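Local coordinates for protein chymotrypsin (Cellulomonas bogoriensis, PDB 2EA3) that probably cleaves peptide bonds as a secreted bacterial serine endopeptidase of the chymotrypsin family, this chain being its two-barrel protease domain, at residues A[7-12]-A[17-22]; A[55-60]-A[165-170]; A[69-72]-A[78-81]; A[83-88]-A[178-183]; A[93-96]-A[102-105]. All coordinates share one frame; numbering follows the deposited sequence.

Interaction 1 (A[7-12]-A[17-22])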
# COMPACT_ATOMS: atom_id res chain seq x y z
N ASN A 7 3.12 4.84 6.74
CA ASN A 7 2.97 4.82 8.21
C ASN A 7 2.08 3.67 8.69
O ASN A 7 1.17 3.24 7.99
CB ASN A 7 2.43 6.16 8.72
CG ASN A 7 3.51 7.23 8.80
OD1 ASN A 7 3.23 8.38 9.18
ND2 ASN A 7 4.73 6.87 8.44
N ALA A 8 2.34 3.21 9.90
CA ALA A 8 1.52 2.16 10.50
C ALA A 8 0.13 2.70 10.81
O ALA A 8 -0.04 3.89 11.10
CB ALA A 8 2.18 1.68 11.80
N TYR A 9 -0.88 1.84 10.76
CA TYR A 9 -2.15 2.14 11.41
C TYR A 9 -2.52 0.87 12.15
O TYR A 9 -1.90 -0.16 11.96
CB TYR A 9 -3.23 2.57 10.41
CG TYR A 9 -3.61 1.51 9.39
CD1 TYR A 9 -4.78 0.76 9.55
CD2 TYR A 9 -2.82 1.28 8.25
CE1 TYR A 9 -5.15 -0.21 8.60
CE2 TYR A 9 -3.18 0.31 7.32
CZ TYR A 9 -4.36 -0.43 7.50
OH TYR A 9 -4.73 -1.39 6.57
N THR A 10 -3.50 0.94 13.03
CA THR A 10 -3.83 -0.26 13.78
C THR A 10 -5.25 -0.70 13.49
O THR A 10 -6.13 0.13 13.17
CB THR A 10 -3.66 -0.08 15.28
OG1 THR A 10 -4.47 1.02 15.69
CG2 THR A 10 -2.17 0.18 15.63
N ILE A 11 -5.46 -2.01 13.57
CA ILE A 11 -6.81 -2.58 13.45
C ILE A 11 -7.02 -3.50 14.65
O ILE A 11 -6.29 -4.47 14.81
CB ILE A 11 -7.00 -3.40 12.15
CG1 ILE A 11 -6.62 -2.59 10.92
CG2 ILE A 11 -8.47 -3.87 12.03
CD1 ILE A 11 -6.26 -3.44 9.74
N GLY A 12 -8.02 -3.19 15.48
CA GLY A 12 -8.20 -3.91 16.74
C GLY A 12 -6.92 -3.93 17.57
O GLY A 12 -6.60 -4.93 18.21
N CYS A 17 -0.68 -3.53 9.29
CA CYS A 17 -0.49 -2.97 7.95
C CYS A 17 -0.05 -1.51 7.96
O CYS A 17 -0.06 -0.83 9.01
CB CYS A 17 -1.78 -3.10 7.13
SG CYS A 17 -2.16 -4.81 6.66
N SER A 18 0.33 -1.04 6.78
CA SER A 18 0.74 0.33 6.56
C SER A 18 -0.24 1.02 5.60
O SER A 18 -0.96 0.34 4.83
CB SER A 18 2.15 0.35 5.98
OG SER A 18 3.08 -0.32 6.84
N ILE A 19 -0.29 2.35 5.69
CA ILE A 19 -1.05 3.19 4.77
C ILE A 19 -0.44 3.14 3.38
O ILE A 19 0.79 3.21 3.23
CB ILE A 19 -1.07 4.65 5.27
CG1 ILE A 19 -1.80 4.74 6.61
CG2 ILE A 19 -1.74 5.59 4.25
CD1 ILE A 19 -1.51 6.00 7.37
N GLY A 20 -1.31 3.02 2.37
CA GLY A 20 -0.91 3.03 0.98
C GLY A 20 -0.81 4.47 0.49
O GLY A 20 0.29 5.06 0.46
N PHE A 21 -1.96 5.05 0.15
CA PHE A 21 -2.01 6.42 -0.35
C PHE A 21 -3.28 7.07 0.10
O PHE A 21 -4.29 6.40 0.23
CB PHE A 21 -2.00 6.44 -1.87
CG PHE A 21 -0.75 5.87 -2.45
CD1 PHE A 21 0.42 6.65 -2.49
CD2 PHE A 21 -0.74 4.56 -2.93
CE1 PHE A 21 1.60 6.11 -3.00
CE2 PHE A 21 0.44 4.01 -3.45
CZ PHE A 21 1.61 4.79 -3.49
N ALA A 22 -3.21 8.39 0.32
CA ALA A 22 -4.40 9.19 0.59
C ALA A 22 -5.21 9.40 -0.69
O ALA A 22 -4.67 9.71 -1.75
CB ALA A 22 -3.99 10.52 1.19
O HOH W 1 -3.04 -2.15 10.58
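C17 CB lies 3.5 Å from Y9 OH. The carbonyl O of C17 takes only a weak, long hydrogen bond from Y9 N. The amide of C17 is linked to the same residue through a water, which donates to Y9 O at 2.7 Å and accepts a weak bond from C17 N. C17 SG turns to C33, its disulfide partner, close to the probable Ser-His-Asp triad. S18 comes next, in a non-hydrogen-bonded pair with A8, with CA atoms 4.4 Å apart. Its carbonyl O sits at the rim of the Y9 ring, near the ring plane, 3.3 Å from Y9 CE2. With chi1 at 63°, the Y9 ring is swung between the backbone N and the carbonyl carbon, and this carries it over to C17 and S18. The phenol oxygen is held by T29, while S18 OG bonds to G135 O and S99 N. I19 makes the firm bond of the contact: I19 N donates to N7 O at 2.9 Å, almost straight at 167°. I19 CG1 packs 4.0 Å from Y9 CD2. G20 and F21 both face I28, a classic beta bulge that interrupts the strand. The hairpin of strands 8-11 and 14-23 belongs to the first six-stranded antiparallel barrel. Strand 26-29 follows 14-23 in the sheet, and Y9 and I11 reach F47 and T40 of strands 45-51 and 39-41.

Interaction 2 (A[55-60]-A[165-170])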
# COMPACT_ATOMS: atom_id res chain seq x y z
N ASN A 55 -8.04 -10.26 -5.61
CA ASN A 55 -7.32 -8.99 -5.60
C ASN A 55 -6.67 -8.86 -4.23
O ASN A 55 -6.79 -9.77 -3.39
CB ASN A 55 -8.30 -7.81 -5.77
CG ASN A 55 -9.22 -7.97 -6.98
OD1 ASN A 55 -10.45 -7.95 -6.83
ND2 ASN A 55 -8.64 -8.11 -8.15
N ASP A 56 -6.02 -7.73 -3.96
CA ASP A 56 -5.61 -7.45 -2.59
C ASP A 56 -5.66 -5.94 -2.34
O ASP A 56 -4.65 -5.25 -2.27
CB ASP A 56 -4.23 -8.07 -2.26
CG ASP A 56 -3.92 -8.06 -0.75
OD1 ASP A 56 -2.80 -8.48 -0.38
OD2 ASP A 56 -4.79 -7.61 0.04
N TYR A 57 -6.88 -5.43 -2.22
CA TYR A 57 -7.06 -4.00 -2.00
C TYR A 57 -8.19 -3.68 -1.06
O TYR A 57 -9.12 -4.47 -0.91
CB TYR A 57 -7.23 -3.20 -3.31
CG TYR A 57 -8.41 -3.54 -4.20
CD1 TYR A 57 -8.22 -4.19 -5.42
CD2 TYR A 57 -9.73 -3.22 -3.83
CE1 TYR A 57 -9.32 -4.52 -6.27
CE2 TYR A 57 -10.82 -3.52 -4.68
CZ TYR A 57 -10.61 -4.15 -5.88
OH TYR A 57 -11.71 -4.45 -6.69
N ALA A 58 -8.10 -2.49 -0.48
CA ALA A 58 -9.13 -2.00 0.42
C ALA A 58 -9.10 -0.50 0.48
O ALA A 58 -8.08 0.12 0.18
CB ALA A 58 -8.98 -2.60 1.82
N PHE A 59 -10.22 0.08 0.87
CA PHE A 59 -10.34 1.51 1.06
C PHE A 59 -10.81 1.71 2.48
O PHE A 59 -11.77 1.06 2.92
CB PHE A 59 -11.40 2.07 0.08
CG PHE A 59 -11.87 3.46 0.41
CD1 PHE A 59 -10.98 4.52 0.52
CD2 PHE A 59 -13.23 3.70 0.60
CE1 PHE A 59 -11.43 5.81 0.82
CE2 PHE A 59 -13.68 5.00 0.92
CZ PHE A 59 -12.78 6.04 1.01
N VAL A 60 -10.14 2.61 3.20
CA VAL A 60 -10.52 2.93 4.58
C VAL A 60 -11.02 4.37 4.59
O VAL A 60 -10.29 5.29 4.22
CB VAL A 60 -9.33 2.72 5.57
CG1 VAL A 60 -9.70 3.18 7.02
CG2 VAL A 60 -8.87 1.26 5.55
N PHE A 165 5.29 -8.61 -3.89
CA PHE A 165 4.26 -8.38 -4.89
C PHE A 165 3.36 -7.26 -4.43
O PHE A 165 3.15 -7.11 -3.22
CB PHE A 165 3.43 -9.64 -5.06
CG PHE A 165 4.21 -10.82 -5.61
CD1 PHE A 165 4.96 -11.64 -4.75
CD2 PHE A 165 4.20 -11.09 -6.97
CE1 PHE A 165 5.70 -12.74 -5.28
CE2 PHE A 165 4.91 -12.17 -7.49
CZ PHE A 165 5.66 -12.99 -6.64
N PHE A 166 2.87 -6.47 -5.39
CA PHE A 166 2.08 -5.29 -5.07
C PHE A 166 0.81 -5.31 -5.89
O PHE A 166 0.81 -5.70 -7.07
CB PHE A 166 2.88 -4.00 -5.38
CG PHE A 166 4.10 -3.84 -4.56
CD1 PHE A 166 5.27 -4.52 -4.89
CD2 PHE A 166 4.08 -3.06 -3.40
CE1 PHE A 166 6.42 -4.40 -4.11
CE2 PHE A 166 5.23 -2.95 -2.61
CZ PHE A 166 6.39 -3.62 -2.97
N GLN A 167 -0.29 -4.91 -5.25
CA GLN A 167 -1.56 -4.68 -5.90
C GLN A 167 -1.48 -3.30 -6.59
O GLN A 167 -1.28 -2.30 -5.94
CB GLN A 167 -2.67 -4.67 -4.85
CG GLN A 167 -4.00 -4.04 -5.30
CD GLN A 167 -4.71 -4.87 -6.35
OE1 GLN A 167 -5.04 -6.02 -6.12
NE2 GLN A 167 -4.95 -4.27 -7.51
N PRO A 168 -1.62 -3.26 -7.92
CA PRO A 168 -1.55 -1.96 -8.64
C PRO A 168 -2.62 -0.99 -8.15
O PRO A 168 -3.71 -1.43 -7.80
CB PRO A 168 -1.86 -2.32 -10.10
CG PRO A 168 -1.75 -3.78 -10.21
CD PRO A 168 -1.79 -4.41 -8.81
N VAL A 169 -2.32 0.31 -8.15
CA VAL A 169 -3.32 1.29 -7.63
C VAL A 169 -4.48 1.57 -8.58
O VAL A 169 -5.58 1.85 -8.14
CB VAL A 169 -2.71 2.66 -7.22
CG1 VAL A 169 -1.91 2.57 -5.88
CG2 VAL A 169 -1.89 3.25 -8.35
N ASN A 170 -4.25 1.54 -9.89
CA ASN A 170 -5.30 1.94 -10.82
C ASN A 170 -6.62 1.16 -10.70
O ASN A 170 -7.68 1.79 -10.68
CB ASN A 170 -4.79 2.03 -12.27
CG ASN A 170 -3.88 3.23 -12.48
OD1 ASN A 170 -3.86 4.16 -11.66
ND2 ASN A 170 -3.13 3.23 -13.58
O HOH W 2 -5.71 -7.72 -8.35
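Q167 OE1 is gripped twice. D56 N donates to it at 2.9 Å, nearly straight at 167° but tilted out of the carbonyl plane. A water gives it a second bond of 2.9 Å and accepts from N55 ND2 at 3.0 Å, so N55 is tied to the same oxygen, while N55 OD1 bonds to S51 OG. Q167 NE2 donates to P168 O at 3.1 Å, on a lone pair in the carbonyl plane, and this should hold the amide in one rotation. Q167 runs out with CG anti to the backbone N (chi1 163°), then bends at chi2, bringing the amide over to D56. This contact joins the two barrels of the chymotrypsin fold: 57-62 is a strand of the first, and 161-168 a strand of the second. D56 is probably the aspartate of the catalytic triad. Its carboxylate is held by S152 OG and H32 N, while Q167 OE1 holds its backbone N-H. Y57 flanks the amide with its ring edge: CD1 lies 3.7 Å from Q167 CD, and the ring and amide planes are almost perpendicular. I172 of helix 169-176 touches both Y57 and Q167.

Interaction 3 (A[69-72]-A[78-81]). With SO4 (sulfate ion), chain C.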
# COMPACT_ATOMS: atom_id res chain seq x y z
N LEU A 69 -2.72 13.66 3.39
CA LEU A 69 -1.61 14.34 2.75
C LEU A 69 -1.15 13.57 1.54
O LEU A 69 -1.15 12.34 1.54
CB LEU A 69 -0.45 14.48 3.74
CG LEU A 69 -0.74 15.35 4.96
CD1 LEU A 69 0.49 15.40 5.86
CD2 LEU A 69 -1.12 16.77 4.54
N ALA A 70 -0.72 14.30 0.51
CA ALA A 70 -0.22 13.68 -0.71
C ALA A 70 1.27 13.38 -0.53
O ALA A 70 2.12 13.85 -1.29
CB ALA A 70 -0.46 14.60 -1.88
N GLN A 71 1.59 12.59 0.49
CA GLN A 71 2.99 12.35 0.87
C GLN A 71 3.17 10.91 1.28
O GLN A 71 2.22 10.26 1.72
CB GLN A 71 3.38 13.23 2.06
CG GLN A 71 3.27 14.72 1.78
CD GLN A 71 3.97 15.53 2.84
OE1 GLN A 71 4.93 16.24 2.54
NE2 GLN A 71 3.54 15.39 4.07
N VAL A 72 4.40 10.43 1.11
CA VAL A 72 4.84 9.12 1.58
C VAL A 72 6.04 9.33 2.50
O VAL A 72 6.94 10.15 2.22
CB VAL A 72 5.20 8.17 0.39
CG1 VAL A 72 5.82 6.89 0.91
CG2 VAL A 72 3.95 7.86 -0.47
N GLY A 78 12.00 12.67 6.20
CA GLY A 78 11.44 13.46 5.12
C GLY A 78 10.18 12.86 4.54
O GLY A 78 9.67 11.82 5.03
N ARG A 79 9.65 13.50 3.51
CA ARG A 79 8.48 12.99 2.83
C ARG A 79 8.67 13.08 1.34
O ARG A 79 9.45 13.92 0.85
CB ARG A 79 7.19 13.69 3.27
CG ARG A 79 6.57 13.07 4.56
CD ARG A 79 6.83 13.98 5.69
NE ARG A 79 6.32 13.50 6.97
CZ ARG A 79 6.98 12.68 7.79
NH1 ARG A 79 8.17 12.20 7.46
NH2 ARG A 79 6.43 12.33 8.94
N VAL A 80 8.01 12.17 0.63
CA VAL A 80 8.02 12.17 -0.80
C VAL A 80 6.64 12.63 -1.25
O VAL A 80 5.62 12.07 -0.84
CB VAL A 80 8.33 10.76 -1.36
CG1 VAL A 80 8.31 10.76 -2.90
CG2 VAL A 80 9.67 10.26 -0.82
N GLN A 81 6.63 13.63 -2.13
CA GLN A 81 5.38 14.10 -2.72
C GLN A 81 4.83 13.09 -3.72
O GLN A 81 5.56 12.59 -4.60
CB GLN A 81 5.57 15.47 -3.39
CG GLN A 81 5.56 16.64 -2.43
CD GLN A 81 4.16 16.98 -1.93
OE1 GLN A 81 3.15 16.72 -2.61
NE2 GLN A 81 4.09 17.55 -0.74
S SO4 C . 9.42 11.34 11.14
O1 SO4 C . 9.33 9.88 11.12
O2 SO4 C . 8.08 11.90 11.33
O3 SO4 C . 10.28 11.76 12.23
O4 SO4 C . 9.96 11.83 9.88
O HOH W 3 4.30 15.49 6.74
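Q71 NE2 lies at the edge of the R79 guanidinium, near its plane, with the amide turned 75° against it. A water also sits at the guanidinium edge, in its plane, and links the two groups. It accepts from R79 NE and from Q71 NE2, each at 2.8 Å. The far end of the guanidinium holds a sulfate ion, probably from the crystallisation liquor. R79 NH1 donates to its O4 at 3.0 Å and R79 NH2 to its O2 at 2.9 Å. R79 NH1 also reaches back to G78 O, from above the carbonyl plane. The Q71 amide leans on the aliphatic part of R79, with OE1 3.5 Å from R79 CB. The side chain of Q71 is extended beyond CG, which brings the amide across the R79 stem at CB, CG and CD. Strands 71-73 and 79-81 form a small two-stranded antiparallel hairpin beside the barrels. V72 and V80 are its hydrogen-bonded pair: V72 N to V80 O and V80 N to V72 O are both 2.8 Å. Q71 and Q81 make the adjoining non-hydrogen-bonded pair. A70, the centre of an inverse gamma turn, marks the corner where the chain leaves strand 67-69. On the face away from the glutamines, V72 and V80 lie side by side and both touch L142 of strand 140-143.

Interaction 4 (A[83-88]-A[178-183])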
# COMPACT_ATOMS: atom_id res chain seq x y z
N ALA A 83 2.71 12.75 -6.84
CA ALA A 83 2.32 13.66 -7.92
C ALA A 83 1.27 13.09 -8.89
O ALA A 83 0.62 13.83 -9.62
CB ALA A 83 3.57 14.10 -8.69
N GLY A 84 1.08 11.77 -8.87
CA GLY A 84 0.18 11.12 -9.82
C GLY A 84 0.25 9.62 -9.64
O GLY A 84 0.86 9.13 -8.67
N HIS A 85 -0.35 8.89 -10.58
CA HIS A 85 -0.44 7.43 -10.48
C HIS A 85 -0.28 6.78 -11.86
O HIS A 85 -0.97 5.82 -12.21
CB HIS A 85 -1.75 7.04 -9.80
CG HIS A 85 -2.98 7.55 -10.48
ND1 HIS A 85 -3.70 6.80 -11.39
CD2 HIS A 85 -3.63 8.74 -10.38
CE1 HIS A 85 -4.73 7.50 -11.82
NE2 HIS A 85 -4.70 8.69 -11.24
N THR A 86 0.67 7.31 -12.64
CA THR A 86 0.99 6.75 -13.95
C THR A 86 1.85 5.52 -13.73
O THR A 86 2.88 5.61 -13.08
CB THR A 86 1.79 7.75 -14.80
OG1 THR A 86 1.01 8.96 -14.95
CG2 THR A 86 2.08 7.15 -16.18
N ALA A 87 1.41 4.40 -14.29
CA ALA A 87 2.08 3.12 -14.08
C ALA A 87 3.43 3.08 -14.78
O ALA A 87 3.58 3.59 -15.90
CB ALA A 87 1.20 1.96 -14.56
N ALA A 88 4.40 2.51 -14.08
CA ALA A 88 5.76 2.41 -14.56
C ALA A 88 5.92 1.05 -15.22
O ALA A 88 5.26 0.07 -14.81
CB ALA A 88 6.75 2.58 -13.41
N LEU A 178 -12.46 6.51 -6.90
CA LEU A 178 -11.67 7.37 -6.03
C LEU A 178 -10.69 8.19 -6.85
O LEU A 178 -10.27 7.76 -7.92
CB LEU A 178 -10.86 6.53 -5.04
CG LEU A 178 -11.63 5.67 -4.06
CD1 LEU A 178 -10.69 4.62 -3.49
CD2 LEU A 178 -12.26 6.53 -2.97
N ARG A 179 -10.34 9.36 -6.32
CA ARG A 179 -9.26 10.18 -6.87
C ARG A 179 -8.15 10.29 -5.83
O ARG A 179 -8.41 10.47 -4.64
CB ARG A 179 -9.76 11.57 -7.22
CG ARG A 179 -10.44 11.68 -8.58
CD ARG A 179 -10.80 13.14 -8.86
NE ARG A 179 -11.41 13.34 -10.18
CZ ARG A 179 -12.68 13.07 -10.49
NH1 ARG A 179 -13.50 12.57 -9.56
NH2 ARG A 179 -13.13 13.28 -11.72
N MET A 180 -6.91 10.19 -6.30
CA MET A 180 -5.75 10.38 -5.44
C MET A 180 -5.60 11.84 -5.08
O MET A 180 -5.76 12.72 -5.93
CB MET A 180 -4.48 9.93 -6.14
CG MET A 180 -4.36 8.44 -6.26
SD MET A 180 -2.62 8.00 -6.17
CE MET A 180 -2.20 8.46 -4.52
N ILE A 181 -5.27 12.11 -3.82
CA ILE A 181 -4.98 13.48 -3.40
C ILE A 181 -3.61 13.83 -3.92
O ILE A 181 -2.68 13.04 -3.83
CB ILE A 181 -5.04 13.60 -1.87
CG1 ILE A 181 -6.49 13.40 -1.41
CG2 ILE A 181 -4.48 14.97 -1.38
CD1 ILE A 181 -6.57 13.05 0.04
N THR A 182 -3.50 15.04 -4.47
CA THR A 182 -2.23 15.54 -5.00
C THR A 182 -1.68 16.74 -4.22
O THR A 182 -0.54 17.15 -4.44
CB THR A 182 -2.40 16.01 -6.45
OG1 THR A 182 -3.31 17.11 -6.48
CG2 THR A 182 -2.90 14.89 -7.35
N THR A 183 -2.47 17.32 -3.32
CA THR A 183 -2.09 18.64 -2.83
C THR A 183 -2.85 19.05 -1.58
O THR A 183 -4.03 18.70 -1.42
CB THR A 183 -2.27 19.70 -3.98
OG1 THR A 183 -1.07 20.46 -4.13
CG2 THR A 183 -3.44 20.61 -3.74
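The sulfur contact between M180 and H85 carries this meeting of two loops. M180 SD lies 3.9 Å from H85 CB. It also lies 5.1 Å from the centroid of the imidazole, 56° off the ring normal, so it approaches obliquely. The side chains point in opposite directions and pass each other flank to flank. The bend of M180 at chi2 sets SD beside H85 CB, and chi3 only turns the terminal methyl. H85 CG stands between its backbone N and carbonyl carbon (chi1 57°), a position that brings CD2 of the ring to 4.2 Å from M180 CG. Looser van der Waals contacts continue along the loops. M180 SD is 4.4 Å from G84 O. Farther on, T182 CG2 is 4.3 Å from A83 O. No hydrogen bond joins the two segments, and the polar links go to other parts of the chain. H85 ND1 lies close to the side-chain amide of N170, at the start of helix 169-176, and is probably hydrogen-bonded to it. The contact lies near the surface, where the C-terminal tail after helix 169-176 runs back past the loop that leads from strand 79-81 to strand 93-98. L173 of the helix touches both H85 and M180. M180 also packs on F21 of strand 14-23 and A147 of strand 146-154, one from each barrel.

Interaction 5 (A[93-96]-A[102-105]). With SO4 (sulfate ion), chain B.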
# COMPACT_ATOMS: atom_id res chain seq x y z
N ALA A 93 12.86 1.38 -11.45
CA ALA A 93 13.28 1.43 -10.05
C ALA A 93 12.07 1.88 -9.24
O ALA A 93 11.43 2.90 -9.55
CB ALA A 93 14.45 2.40 -9.86
N VAL A 94 11.75 1.11 -8.22
CA VAL A 94 10.63 1.45 -7.35
C VAL A 94 11.08 1.36 -5.90
O VAL A 94 12.02 0.61 -5.56
CB VAL A 94 9.44 0.50 -7.57
CG1 VAL A 94 8.77 0.79 -8.92
CG2 VAL A 94 9.89 -0.98 -7.46
N CYS A 95 10.43 2.15 -5.05
CA CYS A 95 10.75 2.12 -3.62
C CYS A 95 9.46 1.95 -2.86
O CYS A 95 8.42 2.51 -3.25
CB CYS A 95 11.39 3.42 -3.16
SG CYS A 95 13.01 3.70 -3.86
N ARG A 96 9.56 1.20 -1.77
CA ARG A 96 8.44 0.86 -0.93
C ARG A 96 8.64 1.54 0.44
O ARG A 96 9.75 1.60 0.93
CB ARG A 96 8.40 -0.67 -0.74
CG ARG A 96 7.23 -1.11 0.17
CD ARG A 96 7.38 -2.56 0.67
NE ARG A 96 8.71 -2.86 1.23
CZ ARG A 96 9.19 -2.36 2.37
NH1 ARG A 96 8.45 -1.53 3.11
NH2 ARG A 96 10.42 -2.68 2.78
N GLY A 102 10.71 0.21 6.94
CA GLY A 102 11.01 1.53 6.40
C GLY A 102 11.04 1.58 4.88
O GLY A 102 10.18 1.04 4.21
N TRP A 103 12.07 2.22 4.35
CA TRP A 103 12.17 2.55 2.92
C TRP A 103 13.18 1.62 2.28
O TRP A 103 14.35 1.61 2.67
CB TRP A 103 12.64 3.99 2.81
CG TRP A 103 12.84 4.54 1.45
CD1 TRP A 103 14.01 4.57 0.74
CD2 TRP A 103 11.86 5.19 0.64
NE1 TRP A 103 13.80 5.19 -0.47
CE2 TRP A 103 12.50 5.59 -0.56
CE3 TRP A 103 10.50 5.49 0.82
CZ2 TRP A 103 11.83 6.28 -1.57
CZ3 TRP A 103 9.82 6.17 -0.20
CH2 TRP A 103 10.49 6.55 -1.39
N HIS A 104 12.72 0.84 1.31
CA HIS A 104 13.56 -0.12 0.59
C HIS A 104 13.18 -0.12 -0.87
O HIS A 104 12.01 0.05 -1.20
CB HIS A 104 13.38 -1.52 1.15
CG HIS A 104 13.94 -1.66 2.52
ND1 HIS A 104 15.25 -2.04 2.74
CD2 HIS A 104 13.43 -1.36 3.74
CE1 HIS A 104 15.49 -2.04 4.04
NE2 HIS A 104 14.41 -1.61 4.67
N CYS A 105 14.19 -0.29 -1.73
CA CYS A 105 13.95 -0.13 -3.15
C CYS A 105 14.37 -1.38 -3.92
O CYS A 105 15.04 -2.29 -3.36
CB CYS A 105 14.68 1.11 -3.69
SG CYS A 105 14.30 2.62 -2.73
S SO4 B . 14.00 4.06 -14.12
O1 SO4 B . 14.56 5.40 -14.02
O2 SO4 B . 15.07 3.10 -14.35
O3 SO4 B . 13.29 3.72 -12.90
O4 SO4 B . 13.07 4.01 -15.25
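R96 and H104 form the hydrogen-bonded pair of this hairpin. R96 N donates to H104 O at 2.8 Å, almost straight, and H104 N returns a bond to R96 O at 3.1 Å. At the strand start, A93 N donates to O3 of a sulfate ion, probably from the crystallisation liquor, at 2.8 Å. A weak bond runs from R96 NH1 to G102 O. The R96 side chain starts anti to the backbone N (chi1 179°) and bends at chi3, which lays its guanidinium alongside the imidazole of H104. The two groups point the same way with planes 26° apart, and R96 NH2 is 3.4 Å from H104 CD2. The main grip on the guanidinium comes from C131 O, which accepts a hydrogen bond from R96 NE. A weak, long ion pair to D136 adds to it. Strands 93-98 and 102-110 are the first two strands of the second six-stranded barrel of the chymotrypsin fold; the segments 93-96 and 102-105 run 162° apart. The C95-C105 disulfide, SG to SG 2.0 Å, bridges them at a non-hydrogen-bonded pair, with the CA atoms only 3.9 Å apart. W103 lies on the same side as the disulfide. C95 SG is beside its five-membered ring, at an oblique 4.4 Å from the centroid. C95 CB sits over one face of the indole, off toward the rim, in a CH-pi contact 3.7 Å from the centroid of the six-membered ring.

Overall arrangement
Interaction 1 lies in the first barrel and interaction 5 in the second, with centres about 17 Å apart and no touch between them. Interaction 2 spans the two barrels. It touches interaction 1 through F21 and V169, and interaction 5 where F166 CE2 lies 3.9 Å from R96 CG. The probable triad of S137, H32 and D56 lies near both interactions 1 and 2: interaction 2 holds D56, and C17 of interaction 1 touches S137. Interaction 4 meets interaction 1 at F21 and A22, and interaction 2 by V169 packing on H85 and probably through N170. Interaction 3 packs A70 against the tail of interaction 4, and V80 CG2 is 3.8 Å from W103 CH2 of interaction 5.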